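Local coordinates for hypothetical protein SO0527 (Shewanella oneidensis, PDB 2BBE), which is of unknown function but belongs to the antibiotic biosynthesis monooxygenase family, and so may catalyse an oxygen-dependent oxidation, at residues A[14-20]-A[98-104]. Residues are numbered along the deposited sequence; the frame is centred on the assembly and turned at random.
Sequences IVCVASF and FHVETYH
I14 starts the run of strand 14-20 beside strand 98-104, its CD1 reaching H104 NE2 at 3.8 Å. The two are neighbouring antiparallel strands of the four-stranded, helix-backed sheet expected of the dimeric alpha-beta barrel fold; strand 8-22 is inner and 95-107 outermost within the chain. V15 forms the first hydrogen-bonded pair, with Y103: V15 N to Y103 O is nearly straight at 171°, whereas Y103 N reaches V15 O with a bent 143° at the hydrogen. CG of Y103 stands anti to its carbonyl carbon (chi1 -67°), which lays the ring along the sheet so that V15 O lies at its edge and CE1 comes within 4.1 Å of V17 CG2. The phenol OH is hydrogen-bonded to OG1 of T63 of the second subunit, and Y103 and H104 also pair with a strand of that subunit, carrying the sheet across the interface.

On the opposite, helix-covered face, C16 SG extends anti to its backbone N and packs 3.8 Å from V100 CG1; F74 of helix 71-78 touches both C16 and T102. V17 returns to the V15 face and pairs through two backbone bonds with E101, whose OE2 makes a salt bridge to R61 and a hydrogen bond to S55 OG, both of the second subunit. A18, back on the helix side, sets its CB against V100 CG2.

S19 closes the last hydrogen-bonded pair, with H99. The H99 imidazole runs along its own strand and gives NE2-H to E101 OE1 at 2.8 Å; the bond lies nearly in the imidazole plane but meets OE1 on its anti side, tilted well out of the carboxylate plane. H99 thus holds OE1 while R61 and S55 of the second subunit hold OE2. F20, its ring edge-to-face with Y86, ends the ladder with CD1 only 3.5 Å from F98 CB.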
ATOM      1  N   ILE A  14      -8.694 -10.732   0.480  1.00  9.71           N
ATOM      2  CA  ILE A  14      -9.887 -10.342   1.217  1.00  9.70           C
ATOM      3  C   ILE A  14      -9.674  -8.954   1.779  1.00  9.96           C
ATOM      4  O   ILE A  14      -8.671  -8.686   2.471  1.00  9.90           O
ATOM      5  CB  ILE A  14     -10.211 -11.335   2.380  1.00  9.57           C
ATOM      6  CG1 ILE A  14     -10.610 -12.721   1.814  1.00  9.42           C
ATOM      7  CG2 ILE A  14     -11.305 -10.759   3.302  1.00  9.82           C
ATOM      8  CD1 ILE A  14     -11.925 -12.726   1.011  1.00  8.87           C
ATOM      9  N   VAL A  15     -10.609  -8.074   1.458  1.00  9.99           N
ATOM     10  CA  VAL A  15     -10.611  -6.712   1.994  1.00  9.73           C
ATOM     11  C   VAL A  15     -11.686  -6.636   3.081  1.00 10.19           C
ATOM     12  O   VAL A  15     -12.750  -7.236   2.940  1.00  9.70           O
ATOM     13  CB  VAL A  15     -10.843  -5.664   0.861  1.00  9.69           C
ATOM     14  CG1 VAL A  15     -11.217  -4.250   1.440  1.00  9.17           C
ATOM     15  CG2 VAL A  15      -9.569  -5.560  -0.025  1.00  9.76           C
ATOM     16  N   CYS A  16     -11.404  -5.934   4.169  1.00  9.89           N
ATOM     17  CA  CYS A  16     -12.429  -5.721   5.192  1.00 10.66           C
ATOM     18  C   CYS A  16     -12.448  -4.280   5.634  1.00 10.26           C
ATOM     19  O   CYS A  16     -11.382  -3.661   5.860  1.00 10.30           O
ATOM     20  CB  CYS A  16     -12.210  -6.641   6.417  1.00 10.30           C
ATOM     21  SG  CYS A  16     -13.430  -6.411   7.755  1.00 12.32           S
ATOM     22  N   VAL A  17     -13.654  -3.731   5.747  1.00  9.46           N
ATOM     23  CA  VAL A  17     -13.840  -2.415   6.345  1.00  8.87           C
ATOM     24  C   VAL A  17     -14.727  -2.597   7.578  1.00  9.04           C
ATOM     25  O   VAL A  17     -15.844  -3.115   7.475  1.00  9.60           O
ATOM     26  CB  VAL A  17     -14.476  -1.401   5.369  1.00  8.40           C
ATOM     27  CG1 VAL A  17     -14.701  -0.047   6.075  1.00  9.64           C
ATOM     28  CG2 VAL A  17     -13.575  -1.209   4.114  1.00 10.79           C
ATOM     29  N   ALA A  18     -14.229  -2.191   8.738  1.00  8.42           N
ATOM     30  CA  ALA A  18     -14.953  -2.401  10.004  1.00  9.13           C
ATOM     31  C   ALA A  18     -15.018  -1.058  10.731  1.00  9.76           C
ATOM     32  O   ALA A  18     -13.981  -0.525  11.164  1.00  9.91           O
ATOM     33  CB  ALA A  18     -14.214  -3.483  10.868  1.00  8.43           C
ATOM     34  N   SER A  19     -16.226  -0.497  10.838  1.00 10.16           N
ATOM     35  CA  SER A  19     -16.410   0.824  11.426  1.00 10.41           C
ATOM     36  C   SER A  19     -17.115   0.675  12.748  1.00 10.40           C
ATOM     37  O   SER A  19     -18.019  -0.170  12.891  1.00 10.34           O
ATOM     38  CB  SER A  19     -17.217   1.763  10.513  1.00 10.86           C
ATOM     39  OG  SER A  19     -18.518   1.245  10.238  1.00 13.72           O
ATOM     40  N   PHE A  20     -16.709   1.506  13.700  1.00  9.65           N
ATOM     41  CA  PHE A  20     -17.232   1.467  15.061  1.00  9.65           C
ATOM     42  C   PHE A  20     -17.611   2.856  15.494  1.00 10.35           C
ATOM     43  O   PHE A  20     -16.786   3.777  15.421  1.00  9.42           O
ATOM     44  CB  PHE A  20     -16.181   0.888  16.015  1.00  9.69           C
ATOM     45  CG  PHE A  20     -15.713  -0.480  15.610  1.00  9.49           C
ATOM     46  CD1 PHE A  20     -16.428  -1.617  16.005  1.00  7.91           C
ATOM     47  CD2 PHE A  20     -14.611  -0.625  14.757  1.00  8.23           C
ATOM     48  CE1 PHE A  20     -16.027  -2.890  15.594  1.00  9.43           C
ATOM     49  CE2 PHE A  20     -14.205  -1.881  14.344  1.00  9.40           C
ATOM     50  CZ  PHE A  20     -14.905  -3.021  14.763  1.00  8.31           C
ATOM     51  N   PHE A  98     -21.924  -0.633  15.149  1.00 11.24           N
ATOM     52  CA  PHE A  98     -20.771  -0.926  14.318  1.00 11.41           C
ATOM     53  C   PHE A  98     -21.232  -1.584  13.029  1.00 11.48           C
ATOM     54  O   PHE A  98     -22.396  -1.935  12.888  1.00 11.00           O
ATOM     55  CB  PHE A  98     -19.757  -1.809  15.081  1.00 10.97           C
ATOM     56  CG  PHE A  98     -20.227  -3.234  15.325  1.00 12.30           C
ATOM     57  CD1 PHE A  98     -21.173  -3.522  16.316  1.00 12.31           C
ATOM     58  CD2 PHE A  98     -19.712  -4.282  14.565  1.00 12.72           C
ATOM     59  CE1 PHE A  98     -21.609  -4.850  16.543  1.00 12.28           C
ATOM     60  CE2 PHE A  98     -20.140  -5.612  14.775  1.00 12.98           C
ATOM     61  CZ  PHE A  98     -21.087  -5.896  15.782  1.00 12.18           C
ATOM     62  N   HIS A  99     -20.318  -1.724  12.081  1.00 11.31           N
ATOM     63  CA  HIS A  99     -20.613  -2.435  10.847  1.00 11.53           C
ATOM     64  C   HIS A  99     -19.340  -3.079  10.337  1.00 11.25           C
ATOM     65  O   HIS A  99     -18.280  -2.457  10.331  1.00 11.76           O
ATOM     66  CB  HIS A  99     -21.179  -1.483   9.783  1.00 11.24           C
ATOM     67  CG  HIS A  99     -21.644  -2.182   8.542  1.00 13.92           C
ATOM     68  ND1 HIS A  99     -22.909  -2.721   8.424  1.00 17.61           N
ATOM     69  CD2 HIS A  99     -21.015  -2.444   7.373  1.00 14.72           C
ATOM     70  CE1 HIS A  99     -23.044  -3.282   7.235  1.00 16.50           C
ATOM     71  NE2 HIS A  99     -21.910  -3.128   6.574  1.00 17.29           N
ATOM     72  N   VAL A 100     -19.437  -4.335   9.921  1.00 11.01           N
ATOM     73  CA  VAL A 100     -18.275  -5.016   9.360  1.00 11.39           C
ATOM     74  C   VAL A 100     -18.683  -5.488   7.967  1.00 11.68           C
ATOM     75  O   VAL A 100     -19.771  -6.058   7.797  1.00 12.37           O
ATOM     76  CB  VAL A 100     -17.856  -6.244  10.207  1.00 11.13           C
ATOM     77  CG1 VAL A 100     -16.715  -7.031   9.498  1.00 13.66           C
ATOM     78  CG2 VAL A 100     -17.453  -5.831  11.633  1.00 11.41           C
ATOM     79  N   GLU A 101     -17.848  -5.224   6.966  1.00 10.97           N
ATOM     80  CA  GLU A 101     -18.135  -5.687   5.611  1.00 11.01           C
ATOM     81  C   GLU A 101     -16.868  -6.238   4.984  1.00 10.61           C
ATOM     82  O   GLU A 101     -15.825  -5.599   5.059  1.00 10.03           O
ATOM     83  CB  GLU A 101     -18.652  -4.535   4.729  1.00 11.10           C
ATOM     84  CG  GLU A 101     -19.283  -5.038   3.400  1.00 13.72           C
ATOM     85  CD  GLU A 101     -20.693  -4.477   3.168  1.00 18.52           C
ATOM     86  OE1 GLU A 101     -21.130  -3.590   3.940  1.00 20.79           O
ATOM     87  OE2 GLU A 101     -21.357  -4.910   2.200  1.00 18.65           O
ATOM     88  N   THR A 102     -16.958  -7.414   4.358  1.00  9.91           N
ATOM     89  CA  THR A 102     -15.799  -7.946   3.614  1.00  9.62           C
ATOM     90  C   THR A 102     -16.043  -7.833   2.122  1.00  8.90           C
ATOM     91  O   THR A 102     -17.204  -7.779   1.674  1.00  9.07           O
ATOM     92  CB  THR A 102     -15.469  -9.423   3.982  1.00 10.07           C
ATOM     93  OG1 THR A 102     -16.574 -10.251   3.605  1.00 10.12           O
ATOM     94  CG2 THR A 102     -15.192  -9.554   5.496  1.00 11.71           C
ATOM     95  N   TYR A 103     -14.949  -7.787   1.365  1.00  8.61           N
ATOM     96  CA  TYR A 103     -14.972  -7.479  -0.047  1.00  8.21           C
ATOM     97  C   TYR A 103     -13.899  -8.279  -0.796  1.00  9.30           C
ATOM     98  O   TYR A 103     -12.932  -8.754  -0.179  1.00  9.55           O
ATOM     99  CB  TYR A 103     -14.585  -6.014  -0.229  1.00  8.94           C
ATOM    100  CG  TYR A 103     -15.542  -4.977   0.305  1.00  8.09           C
ATOM    101  CD1 TYR A 103     -15.446  -4.505   1.631  1.00  9.57           C
ATOM    102  CD2 TYR A 103     -16.497  -4.400  -0.540  1.00  9.37           C
ATOM    103  CE1 TYR A 103     -16.311  -3.488   2.102  1.00  9.74           C
ATOM    104  CE2 TYR A 103     -17.375  -3.403  -0.077  1.00  8.83           C
ATOM    105  CZ  TYR A 103     -17.269  -2.952   1.237  1.00  9.41           C
ATOM    106  OH  TYR A 103     -18.118  -1.956   1.680  1.00  9.80           O
ATOM    107  N   HIS A 104     -14.069  -8.386  -2.119  1.00  9.36           N
ATOM    108  CA  HIS A 104     -12.989  -8.691  -3.064  1.00 10.44           C
ATOM    109  C   HIS A 104     -12.648  -7.418  -3.831  1.00 10.97           C
ATOM    110  O   HIS A 104     -13.543  -6.619  -4.183  1.00 10.75           O
ATOM    111  CB  HIS A 104     -13.419  -9.753  -4.078  1.00 10.58           C
ATOM    112  CG  HIS A 104     -13.548 -11.120  -3.487  1.00 11.46           C
ATOM    113  ND1 HIS A 104     -14.698 -11.862  -3.591  1.00 11.77           N
ATOM    114  CD2 HIS A 104     -12.670 -11.879  -2.790  1.00 11.05           C
ATOM    115  CE1 HIS A 104     -14.528 -13.026  -2.991  1.00 13.88           C
ATOM    116  NE2 HIS A 104     -13.309 -13.055  -2.486  1.00 11.27           N
TER